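Local coordinates for beta-catenin homolog sys-1 (PDB 3C2G), which acts as a transcription coregulator in the Wnt signalling asymmetry pathway, binding the TCF factor pop-1 directly and activating or repressing target genes, at residues A[95-98]-A[99-102]; A[47-50]-A[51-55]. One frame throughout, in Å; residues are numbered along the deposited sequence.

Interaction 1 (A[95-98]-A[99-102])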
# COMPACT_ATOMS: atom_id res chain seq x y z
N SER A 95 -35.37 0.77 6.12
CA SER A 95 -34.08 0.10 6.35
C SER A 95 -34.14 -1.32 6.96
O SER A 95 -33.35 -2.17 6.56
CB SER A 95 -33.07 1.00 7.08
OG SER A 95 -33.37 1.09 8.46
N PRO A 96 -35.09 -1.59 7.89
CA PRO A 96 -35.15 -2.96 8.43
C PRO A 96 -35.64 -4.00 7.41
O PRO A 96 -35.59 -5.20 7.69
CB PRO A 96 -36.17 -2.86 9.58
CG PRO A 96 -36.44 -1.41 9.78
CD PRO A 96 -36.13 -0.73 8.49
N TYR A 97 -36.11 -3.53 6.25
CA TYR A 97 -36.67 -4.41 5.22
C TYR A 97 -35.77 -4.52 3.98
O TYR A 97 -36.15 -5.10 2.97
CB TYR A 97 -38.09 -3.96 4.85
CG TYR A 97 -38.95 -3.69 6.07
CD1 TYR A 97 -39.52 -4.73 6.79
CD2 TYR A 97 -39.16 -2.39 6.52
CE1 TYR A 97 -40.30 -4.50 7.92
CE2 TYR A 97 -39.93 -2.13 7.65
CZ TYR A 97 -40.50 -3.19 8.35
OH TYR A 97 -41.27 -2.95 9.46
N ILE A 98 -34.56 -3.98 4.10
CA ILE A 98 -33.62 -3.86 2.99
C ILE A 98 -33.17 -5.19 2.39
O ILE A 98 -32.81 -5.25 1.21
CB ILE A 98 -32.42 -2.94 3.35
CG1 ILE A 98 -31.71 -2.42 2.09
CG2 ILE A 98 -31.46 -3.61 4.35
CD1 ILE A 98 -32.38 -1.20 1.47
N HIS A 99 -33.23 -6.25 3.18
CA HIS A 99 -32.93 -7.59 2.67
C HIS A 99 -33.89 -8.03 1.57
O HIS A 99 -33.53 -8.83 0.70
CB HIS A 99 -32.88 -8.64 3.80
CG HIS A 99 -34.11 -8.68 4.64
ND1 HIS A 99 -35.04 -9.69 4.55
CD2 HIS A 99 -34.58 -7.82 5.58
CE1 HIS A 99 -36.03 -9.46 5.39
NE2 HIS A 99 -35.77 -8.33 6.03
N GLN A 100 -35.11 -7.48 1.59
CA GLN A 100 -36.08 -7.76 0.53
C GLN A 100 -35.65 -7.12 -0.78
O GLN A 100 -35.80 -7.73 -1.85
CB GLN A 100 -37.49 -7.30 0.91
CG GLN A 100 -38.14 -8.11 2.04
CD GLN A 100 -39.53 -7.63 2.40
OE1 GLN A 100 -39.82 -7.35 3.56
NE2 GLN A 100 -40.40 -7.53 1.40
N VAL A 101 -35.11 -5.90 -0.69
CA VAL A 101 -34.48 -5.24 -1.84
C VAL A 101 -33.35 -6.11 -2.42
O VAL A 101 -33.34 -6.40 -3.61
CB VAL A 101 -33.95 -3.83 -1.49
CG1 VAL A 101 -33.24 -3.19 -2.69
CG2 VAL A 101 -35.09 -2.93 -1.04
N VAL A 102 -32.44 -6.55 -1.56
CA VAL A 102 -31.32 -7.40 -1.97
C VAL A 102 -31.81 -8.71 -2.61
O VAL A 102 -31.24 -9.16 -3.61
CB VAL A 102 -30.37 -7.71 -0.79
CG1 VAL A 102 -29.24 -8.67 -1.20
CG2 VAL A 102 -29.80 -6.41 -0.21

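Interaction 2 (A[47-50]-A[51-55])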
# COMPACT_ATOMS: atom_id res chain seq x y z
N MSE A 47 -45.69 -4.02 7.23
CA MSE A 47 -44.64 -3.44 6.37
C MSE A 47 -43.93 -4.44 5.45
O MSE A 47 -43.78 -4.15 4.26
CB MSE A 47 -43.62 -2.66 7.19
CG MSE A 47 -44.07 -1.27 7.59
SE MSE A 47 -44.34 -0.11 6.04
CE MSE A 47 -42.47 0.21 5.58
N PRO A 48 -43.48 -5.60 5.98
CA PRO A 48 -42.84 -6.60 5.11
C PRO A 48 -43.58 -6.90 3.80
O PRO A 48 -42.95 -6.85 2.73
CB PRO A 48 -42.77 -7.84 6.01
CG PRO A 48 -42.63 -7.29 7.38
CD PRO A 48 -43.49 -6.04 7.39
N ASN A 49 -44.88 -7.18 3.85
CA ASN A 49 -45.58 -7.45 2.60
C ASN A 49 -46.03 -6.21 1.83
O ASN A 49 -46.22 -6.27 0.62
CB ASN A 49 -46.68 -8.54 2.72
CG ASN A 49 -47.94 -8.03 3.35
OD1 ASN A 49 -48.03 -7.92 4.57
ND2 ASN A 49 -48.94 -7.75 2.53
N CYS A 50 -46.16 -5.09 2.52
CA CYS A 50 -46.36 -3.80 1.87
C CYS A 50 -45.19 -3.49 0.93
O CYS A 50 -45.38 -3.16 -0.24
CB CYS A 50 -46.53 -2.70 2.92
SG CYS A 50 -46.63 -1.00 2.27
N VAL A 51 -43.97 -3.65 1.44
CA VAL A 51 -42.75 -3.50 0.65
C VAL A 51 -42.67 -4.55 -0.47
O VAL A 51 -42.38 -4.22 -1.61
CB VAL A 51 -41.49 -3.52 1.55
CG1 VAL A 51 -40.20 -3.60 0.73
CG2 VAL A 51 -41.47 -2.30 2.46
N GLN A 52 -42.94 -5.81 -0.14
CA GLN A 52 -42.93 -6.87 -1.16
C GLN A 52 -43.87 -6.60 -2.34
O GLN A 52 -43.50 -6.83 -3.50
CB GLN A 52 -43.23 -8.24 -0.54
CG GLN A 52 -42.71 -9.41 -1.37
CD GLN A 52 -41.21 -9.31 -1.68
OE1 GLN A 52 -40.37 -9.26 -0.77
NE2 GLN A 52 -40.87 -9.28 -2.98
N GLN A 53 -45.07 -6.11 -2.03
CA GLN A 53 -46.07 -5.73 -3.04
C GLN A 53 -45.51 -4.68 -3.99
O GLN A 53 -45.62 -4.83 -5.21
CB GLN A 53 -47.34 -5.17 -2.38
CG GLN A 53 -48.26 -6.19 -1.75
CD GLN A 53 -49.54 -5.57 -1.17
OE1 GLN A 53 -49.49 -4.67 -0.32
NE2 GLN A 53 -50.69 -6.07 -1.63
N ILE A 54 -44.92 -3.61 -3.43
CA ILE A 54 -44.31 -2.56 -4.24
C ILE A 54 -43.13 -3.10 -5.06
O ILE A 54 -43.02 -2.81 -6.26
CB ILE A 54 -43.80 -1.38 -3.39
CG1 ILE A 54 -44.87 -0.92 -2.39
CG2 ILE A 54 -43.30 -0.24 -4.28
CD1 ILE A 54 -45.68 0.27 -2.81
N LEU A 55 -42.27 -3.88 -4.42
CA LEU A 55 -41.11 -4.43 -5.10
C LEU A 55 -41.56 -5.28 -6.27
O LEU A 55 -40.99 -5.22 -7.36
CB LEU A 55 -40.22 -5.25 -4.15
CG LEU A 55 -39.41 -4.50 -3.07
CD1 LEU A 55 -38.65 -5.49 -2.18
CD2 LEU A 55 -38.47 -3.47 -3.68

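Interaction 1 (A[95-98]-A[99-102])
The His99 imidazole meets Pro96 O at its edge, in the ring plane, while Tyr97 O lies over one face. The end of a 3-10 turn, through residue 97, leads here into the short helix 98-103 of the armadillo domain. His99 CD2 and NE2 each lie 3.5 Å from Pro96 O. Gln100 CG also lies over a face, offset toward the rim. The Tyr97 ring carries Pro96 CB above its centre on one face. His99 CG sits between its own backbone N and carbonyl carbon (chi1 55°), which folds the ring back over the preceding turn. The His99 side chain also touches Leu156 of helix 154-164. An alanine here is likely to uncover Pro96 O and Gln100 CG and to cost Leu156 a neighbour. Tyr97 and Gln100 run side by side, with ring and amide planes 85° apart. Gln100 NE2 is hydrogen-bonded to Gln52 OE1 and to Pro48 O, both in helix 47-62. Gln100 N donates to Tyr97 O at 2.9 Å, an i to i+3 bond. Val102 N donates to Ile98 O at 3.1 Å, an i to i+4 bond. Beside it, Ile98 CD1 packs obliquely against Val101 CG2 at 4.1 Å.

Interaction 2 (A[47-50]-A[51-55])
Four successive i to i+4 backbone hydrogen bonds, from Val51 N to Met47 O, Gln52 N to Pro48 O, Gln53 N to Asn49 O and Ile54 N to Cys50 O, wind residues 47-54 into the first turns of helix 47-62, the straightest being Val51 N to Met47 O, 2.9 Å long with an N-H...O angle of 175°. This alpha-helix belongs to the all-helical armadillo domain, and Pro48 lies in its first turn. Met47 is modelled as selenomethionine. Its chain bends at chi2 (-64°) and chi3, and this turns CE back to Val51 CG2 at 4.1 Å. Val51 CG2 also lies 3.5 Å from Met47 O, so the methyl rests against the same carbonyl that accepts from Val51 N. Val51 packs on Phe88 of helix 71-90, and Ile54 reaches both that helix and helix 20-37. Cys50 touches Phe39 in the loop before the helix. Gln52 leads its amide away from the turn behind it. There OE1 is engaged by Gln100, and NE2 binds Asn56 OD1, so both ends of the amide are held and its rotation is probably fixed. Gln53 CG lies beside its own backbone N and comes 3.1 Å from Asn49 O. One residue on, Ile54 CG1 makes an equally close approach to Cys50 O, again at 3.1 Å.

In the fold
Both contacts lie in the N-terminal part of the armadillo domain, on the same side of the chain's centre. Their own centres are about 10 Å apart. Interaction 2 comes first along the chain, and the two touch directly. Gln100 of interaction 1 is the polar bridge. Its NE2 lies 2.8 Å from Gln52 OE1 and 3.0 Å from Pro48 O, both probable hydrogen bonds. Pro48 O thus probably serves its own helix and a neighbouring one at once. Next to this bridge the Tyr97 ring packs on the start of helix 47-62, with Tyr97 CE1 3.6 Å from Pro48 CD. Helix 71-90 backs both contacts, through Val101 in one and through Val51, Ile54 and Leu55 in the other.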